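Local coordinates for protein transcriptional regulator, putative (Pseudomonas syringae pv. tomato, PDB 2R5F) that probably binds a sugar-type effector through this domain and, as a SorC-family regulator, is thought to control transcription by binding DNA, at residues I61-W66 and T105-R110; A86-Q91 and P118-P123. All coordinates share one frame; numbering follows the deposited sequence.

Contact 1. Residues I61-W66 and T105-R110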
loop_
_atom_site.group_PDB
_atom_site.type_symbol
_atom_site.label_atom_id
_atom_site.label_comp_id
_atom_site.label_asym_id
_atom_site.label_seq_id
_atom_site.Cartn_x
_atom_site.Cartn_y
_atom_site.Cartn_z
ATOM N N ILE A 61 4.395 1.253 -11.142
ATOM C CA ILE A 61 4.115 1.146 -9.731
ATOM C C ILE A 61 3.612 2.458 -9.131
ATOM O O ILE A 61 4.156 3.508 -9.427
ATOM C CB ILE A 61 5.381 0.725 -8.971
ATOM C CG1 ILE A 61 5.820 -0.669 -9.429
ATOM C CG2 ILE A 61 5.151 0.827 -7.433
ATOM C CD1 ILE A 61 7.199 -1.033 -9.005
ATOM N N GLY A 62 2.558 2.398 -8.315
ATOM C CA GLY A 62 2.134 3.570 -7.535
ATOM C C GLY A 62 2.339 3.174 -6.095
ATOM O O GLY A 62 2.098 2.031 -5.756
ATOM N N ILE A 63 2.824 4.081 -5.247
ATOM C CA ILE A 63 2.937 3.763 -3.821
ATOM C C ILE A 63 2.309 4.854 -2.941
ATOM O O ILE A 63 2.398 6.057 -3.233
ATOM C CB ILE A 63 4.396 3.463 -3.316
ATOM C CG1 ILE A 63 5.296 4.715 -3.343
ATOM C CG2 ILE A 63 5.032 2.278 -4.035
ATOM C CD1 ILE A 63 6.522 4.624 -2.352
ATOM N N SER A 64 1.693 4.402 -1.857
ATOM C CA SER A 64 1.206 5.280 -0.787
ATOM C C SER A 64 2.394 5.771 0.052
ATOM O O SER A 64 2.757 5.150 1.064
ATOM C CB SER A 64 0.246 4.482 0.101
ATOM O OG SER A 64 -0.464 5.377 0.931
ATOM N N SER A 65 3.019 6.873 -0.347
ATOM C CA SER A 65 4.339 7.160 0.210
ATOM C C SER A 65 4.357 7.572 1.698
ATOM O O SER A 65 5.402 7.517 2.328
ATOM C CB SER A 65 5.115 8.150 -0.663
ATOM O OG SER A 65 4.212 8.934 -1.412
ATOM N N TRP A 66 3.206 7.942 2.256
ATOM C CA TRP A 66 3.131 8.272 3.696
ATOM C C TRP A 66 3.147 7.058 4.650
ATOM O O TRP A 66 3.206 7.217 5.872
ATOM C CB TRP A 66 1.925 9.168 3.988
ATOM C CG TRP A 66 2.032 10.551 3.376
ATOM C CD1 TRP A 66 1.975 10.853 2.054
ATOM C CD2 TRP A 66 2.207 11.807 4.065
ATOM N NE1 TRP A 66 2.106 12.201 1.861
ATOM C CE2 TRP A 66 2.241 12.818 3.078
ATOM C CE3 TRP A 66 2.344 12.170 5.413
ATOM C CZ2 TRP A 66 2.401 14.177 3.391
ATOM C CZ3 TRP A 66 2.494 13.536 5.732
ATOM C CH2 TRP A 66 2.527 14.517 4.720
ATOM N N THR A 105 8.090 12.144 -0.221
ATOM C CA THR A 105 8.702 12.372 -1.534
ATOM C C THR A 105 10.019 11.586 -1.707
ATOM O O THR A 105 10.203 10.868 -2.699
ATOM C CB THR A 105 8.893 13.901 -1.784
ATOM O OG1 THR A 105 7.600 14.506 -1.909
ATOM C CG2 THR A 105 9.651 14.168 -3.046
ATOM N N LEU A 106 10.913 11.718 -0.728
ATOM C CA LEU A 106 12.168 10.996 -0.696
ATOM C C LEU A 106 12.003 9.472 -0.760
ATOM O O LEU A 106 12.827 8.780 -1.350
ATOM C CB LEU A 106 12.892 11.350 0.588
ATOM C CG LEU A 106 14.152 10.554 0.914
ATOM C CD1 LEU A 106 15.214 10.896 -0.107
ATOM C CD2 LEU A 106 14.616 10.869 2.314
ATOM N N LEU A 107 10.943 8.956 -0.142
ATOM C CA LEU A 107 10.681 7.512 -0.146
ATOM C C LEU A 107 10.340 6.980 -1.524
ATOM O O LEU A 107 10.817 5.919 -1.926
ATOM C CB LEU A 107 9.567 7.168 0.837
ATOM C CG LEU A 107 9.312 5.668 0.966
ATOM C CD1 LEU A 107 10.505 5.071 1.694
ATOM C CD2 LEU A 107 8.057 5.439 1.791
ATOM N N THR A 108 9.505 7.725 -2.239
ATOM C CA THR A 108 9.086 7.402 -3.594
ATOM C C THR A 108 10.301 7.388 -4.507
ATOM O O THR A 108 10.439 6.498 -5.346
ATOM C CB THR A 108 8.104 8.470 -4.124
ATOM O OG1 THR A 108 7.070 8.689 -3.163
ATOM C CG2 THR A 108 7.449 8.026 -5.408
ATOM N N GLN A 109 11.147 8.412 -4.337
ATOM C CA GLN A 109 12.389 8.576 -5.089
ATOM C C GLN A 109 13.368 7.435 -4.812
ATOM O O GLN A 109 13.887 6.824 -5.747
ATOM C CB GLN A 109 13.031 9.943 -4.807
ATOM C CG GLN A 109 14.325 10.213 -5.648
ATOM C CD GLN A 109 14.134 9.995 -7.147
ATOM O OE1 GLN A 109 14.518 8.954 -7.709
ATOM N NE2 GLN A 109 13.522 10.970 -7.801
ATOM N N ARG A 110 13.573 7.134 -3.528
ATOM C CA ARG A 110 14.413 6.022 -3.099
ATOM C C ARG A 110 14.020 4.732 -3.792
ATOM O O ARG A 110 14.874 4.049 -4.280
ATOM C CB ARG A 110 14.341 5.822 -1.600
ATOM C CG ARG A 110 15.262 6.694 -0.826
ATOM C CD ARG A 110 15.008 6.560 0.649
ATOM N NE ARG A 110 15.412 5.252 1.159
ATOM C CZ ARG A 110 14.947 4.712 2.288
ATOM N NH1 ARG A 110 14.053 5.359 3.030
ATOM N NH2 ARG A 110 15.374 3.520 2.685
#

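Contact 2. Residues A86-Q91 and P118-P123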
loop_
_atom_site.group_PDB
_atom_site.type_symbol
_atom_site.label_atom_id
_atom_site.label_comp_id
_atom_site.label_asym_id
_atom_site.label_seq_id
_atom_site.Cartn_x
_atom_site.Cartn_y
_atom_site.Cartn_z
ATOM N N ALA A 86 11.344 -1.856 -13.312
ATOM C CA ALA A 86 9.986 -1.363 -13.480
ATOM C C ALA A 86 9.977 -0.214 -14.450
ATOM O O ALA A 86 11.013 0.388 -14.693
ATOM C CB ALA A 86 9.369 -0.930 -12.118
ATOM N N GLN A 87 8.802 0.108 -14.992
ATOM C CA GLN A 87 8.622 1.309 -15.833
ATOM C C GLN A 87 8.659 2.659 -15.084
ATOM O O GLN A 87 9.270 3.602 -15.564
ATOM C CB GLN A 87 7.324 1.211 -16.653
ATOM C CG GLN A 87 7.299 0.079 -17.663
ATOM C CD GLN A 87 8.463 0.177 -18.619
ATOM O OE1 GLN A 87 8.430 0.955 -19.566
ATOM N NE2 GLN A 87 9.512 -0.585 -18.355
ATOM N N GLU A 88 8.019 2.760 -13.922
ATOM C CA GLU A 88 8.029 4.008 -13.135
ATOM C C GLU A 88 7.495 3.755 -11.717
ATOM O O GLU A 88 6.875 2.725 -11.463
ATOM C CB GLU A 88 7.164 5.071 -13.823
ATOM C CG GLU A 88 5.725 4.570 -14.079
ATOM C CD GLU A 88 4.847 5.522 -14.865
ATOM O OE1 GLU A 88 4.811 6.724 -14.532
ATOM O OE2 GLU A 88 4.138 5.058 -15.783
ATOM N N VAL A 89 7.758 4.696 -10.811
ATOM C CA VAL A 89 7.214 4.702 -9.469
ATOM C C VAL A 89 6.520 6.058 -9.325
ATOM O O VAL A 89 7.151 7.101 -9.493
ATOM C CB VAL A 89 8.322 4.537 -8.407
ATOM C CG1 VAL A 89 7.753 4.655 -6.972
ATOM C CG2 VAL A 89 9.028 3.187 -8.619
ATOM N N VAL A 90 5.213 6.023 -9.073
ATOM C CA VAL A 90 4.397 7.236 -8.943
ATOM C C VAL A 90 4.001 7.400 -7.478
ATOM O O VAL A 90 3.575 6.439 -6.812
ATOM C CB VAL A 90 3.148 7.172 -9.885
ATOM C CG1 VAL A 90 2.281 8.462 -9.811
ATOM C CG2 VAL A 90 3.605 6.878 -11.316
ATOM N N GLN A 91 4.196 8.604 -6.961
ATOM C CA GLN A 91 3.725 8.953 -5.634
ATOM C C GLN A 91 2.208 9.084 -5.684
ATOM O O GLN A 91 1.696 9.891 -6.461
ATOM C CB GLN A 91 4.336 10.281 -5.227
ATOM C CG GLN A 91 3.801 10.796 -3.921
ATOM C CD GLN A 91 4.719 11.819 -3.325
ATOM O OE1 GLN A 91 5.691 12.210 -3.952
ATOM N NE2 GLN A 91 4.408 12.274 -2.125
ATOM N N PRO A 118 12.323 5.854 -13.578
ATOM C CA PRO A 118 11.848 7.209 -13.244
ATOM C C PRO A 118 10.837 7.294 -12.074
ATOM O O PRO A 118 10.052 6.388 -11.861
ATOM C CB PRO A 118 11.216 7.715 -14.555
ATOM C CG PRO A 118 11.517 6.723 -15.592
ATOM C CD PRO A 118 11.951 5.437 -14.945
ATOM N N ALA A 119 10.884 8.387 -11.319
ATOM C CA ALA A 119 9.933 8.649 -10.229
ATOM C C ALA A 119 9.054 9.808 -10.644
ATOM O O ALA A 119 9.514 10.695 -11.332
ATOM C CB ALA A 119 10.670 8.999 -8.964
ATOM N N PHE A 120 7.794 9.785 -10.242
ATOM C CA PHE A 120 6.862 10.902 -10.467
ATOM C C PHE A 120 6.365 11.282 -9.070
ATOM O O PHE A 120 5.690 10.487 -8.391
ATOM C CB PHE A 120 5.724 10.515 -11.440
ATOM C CG PHE A 120 6.205 10.213 -12.847
ATOM C CD1 PHE A 120 6.364 11.225 -13.781
ATOM C CD2 PHE A 120 6.543 8.918 -13.220
ATOM C CE1 PHE A 120 6.825 10.958 -15.086
ATOM C CE2 PHE A 120 7.004 8.640 -14.518
ATOM C CZ PHE A 120 7.147 9.661 -15.445
ATOM N N LEU A 121 6.773 12.468 -8.639
ATOM C CA LEU A 121 6.726 12.896 -7.248
ATOM C C LEU A 121 5.782 14.081 -7.054
ATOM O O LEU A 121 5.542 14.836 -7.972
ATOM C CB LEU A 121 8.133 13.343 -6.785
ATOM C CG LEU A 121 9.359 12.453 -7.016
ATOM C CD1 LEU A 121 10.606 13.199 -6.624
ATOM C CD2 LEU A 121 9.272 11.158 -6.241
ATOM N N LEU A 122 5.291 14.244 -5.833
ATOM C CA LEU A 122 4.436 15.357 -5.447
ATOM C C LEU A 122 5.110 16.084 -4.288
ATOM O O LEU A 122 4.753 15.871 -3.116
ATOM C CB LEU A 122 3.054 14.864 -5.017
ATOM C CG LEU A 122 2.215 14.093 -6.027
ATOM C CD1 LEU A 122 1.080 13.375 -5.318
ATOM C CD2 LEU A 122 1.687 15.011 -7.120
ATOM N N PRO A 123 6.104 16.934 -4.611
ATOM C CA PRO A 123 6.872 17.643 -3.604
ATOM C C PRO A 123 6.055 18.516 -2.679
ATOM O O PRO A 123 5.161 19.256 -3.112
ATOM C CB PRO A 123 7.817 18.526 -4.434
ATOM C CG PRO A 123 7.995 17.749 -5.705
ATOM C CD PRO A 123 6.591 17.256 -5.964
#

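Contact 1. Residues I61-W66 and T105-R110
Buried strand-to-helix packing joins Ile63 and Ser65, at the C-terminal end of strand 60-63 and just beyond it, to Leu107 and Thr108 on one flank of helix 101-115. The CD1 tip of Ile63 makes the apolar contact. It reaches CA of Thr108 at 4.0 Å, with CG of Leu107 at 4.5 Å, and the side chains of Ile63 and Thr108 run past each other in opposite directions. At Ser65 the contacts are carbon against oxygen: its CB lies 3.2 Å from OG1 of Thr108, and CD2 of Leu107 comes to 3.4 Å from the Ser65 backbone O. The strand and helix belong to an alpha/beta domain consistent with a Rossmann-like fold, in whose parallel part helix 101-115 links strand 88-94 to strand 119-120 and leans here on the next strand over, 60-63. An inverse gamma turn centred on Ser64 bends the chain as it leaves the strand. Thr108 OG1 stands anti to its own carbonyl carbon, chi1 -50°, and is hydrogen-bonded to the O of Ala104 one helical turn earlier, which ties this hydroxyl back to its own helix. Around this pair, Leu111 and Ile70 also pack on Ile63, and Arg71 of helix 68-75 touches Leu107.

Contact 2. Residues A86-Q91 and P118-P123
Three backbone-to-backbone hydrogen bonds and one accepted by a side chain join 86-91 to 118-123. Val89 gives its N-H to Pro118 O (3.0 Å) and receives Phe120 N on its own O (2.9 Å); Gln91 N then bonds Phe120 O at 2.8 Å, almost straight at 175°. This is the pattern of parallel strands, with Val89 beside Ala119 and Val90 beside Phe120. Past the last bridge the side chain of Gln91 takes over: CG is anti to the backbone N and the chain runs on extended, bringing OE1 to within 2.8 Å of Leu122 N. That donor sits well above the amide plane, 62° out of it, although its N-H points nearly straight at the oxygen. The other amide atom, NE2, bonds Leu93 O, so both ends of the group are held. On the face bearing Val90 and Phe120, Glu88 CB lies in plane at the edge of the Phe120 ring, 3.6 Å from CE2, and Glu88 OE1 comes obliquely to the same Phe120 CE2 at 2.9 Å. The carboxylate plane is turned 58° from the ring, and OE2 is engaged by His60 and by a salt bridge to Arg149, which also makes a cation-pi contact with Phe120. Val90 CG2 meets Phe120 CD2 at 4.1 Å, and both side chains touch Val146 of helix 138-149. Leu122 CD1 packs 4.0 Å from Gln91 CG. The Gln91 amide thus continues the pairing where the short strand 119-120 has ended, while Arg149 would partly balance the charge of Glu88 beside the aromatic ring.

In the fold
The two contacts adjoin, with centres about 7 Å apart, and their segments alternate along the chain. Strand 88-94 lies between strands 60-63 and 119-120: Ile61 O and Val90 N are 2.8 Å apart, and Ile61 N and Glu88 O 2.9 Å, both probable hydrogen bonds that join 61-66 to 86-91. Helix 101-115 makes the beta-alpha-beta crossover between the paired strands of contact 2, and in contact 1 the same helix packs on the end of strand 60-63, the neighbour of 88-94 on its other edge. Val89 and Leu121 both touch Thr108, and Ser65 OG packs 3.2 Å from Gln91 CG. Both contacts lie within the putative sugar-binding domain.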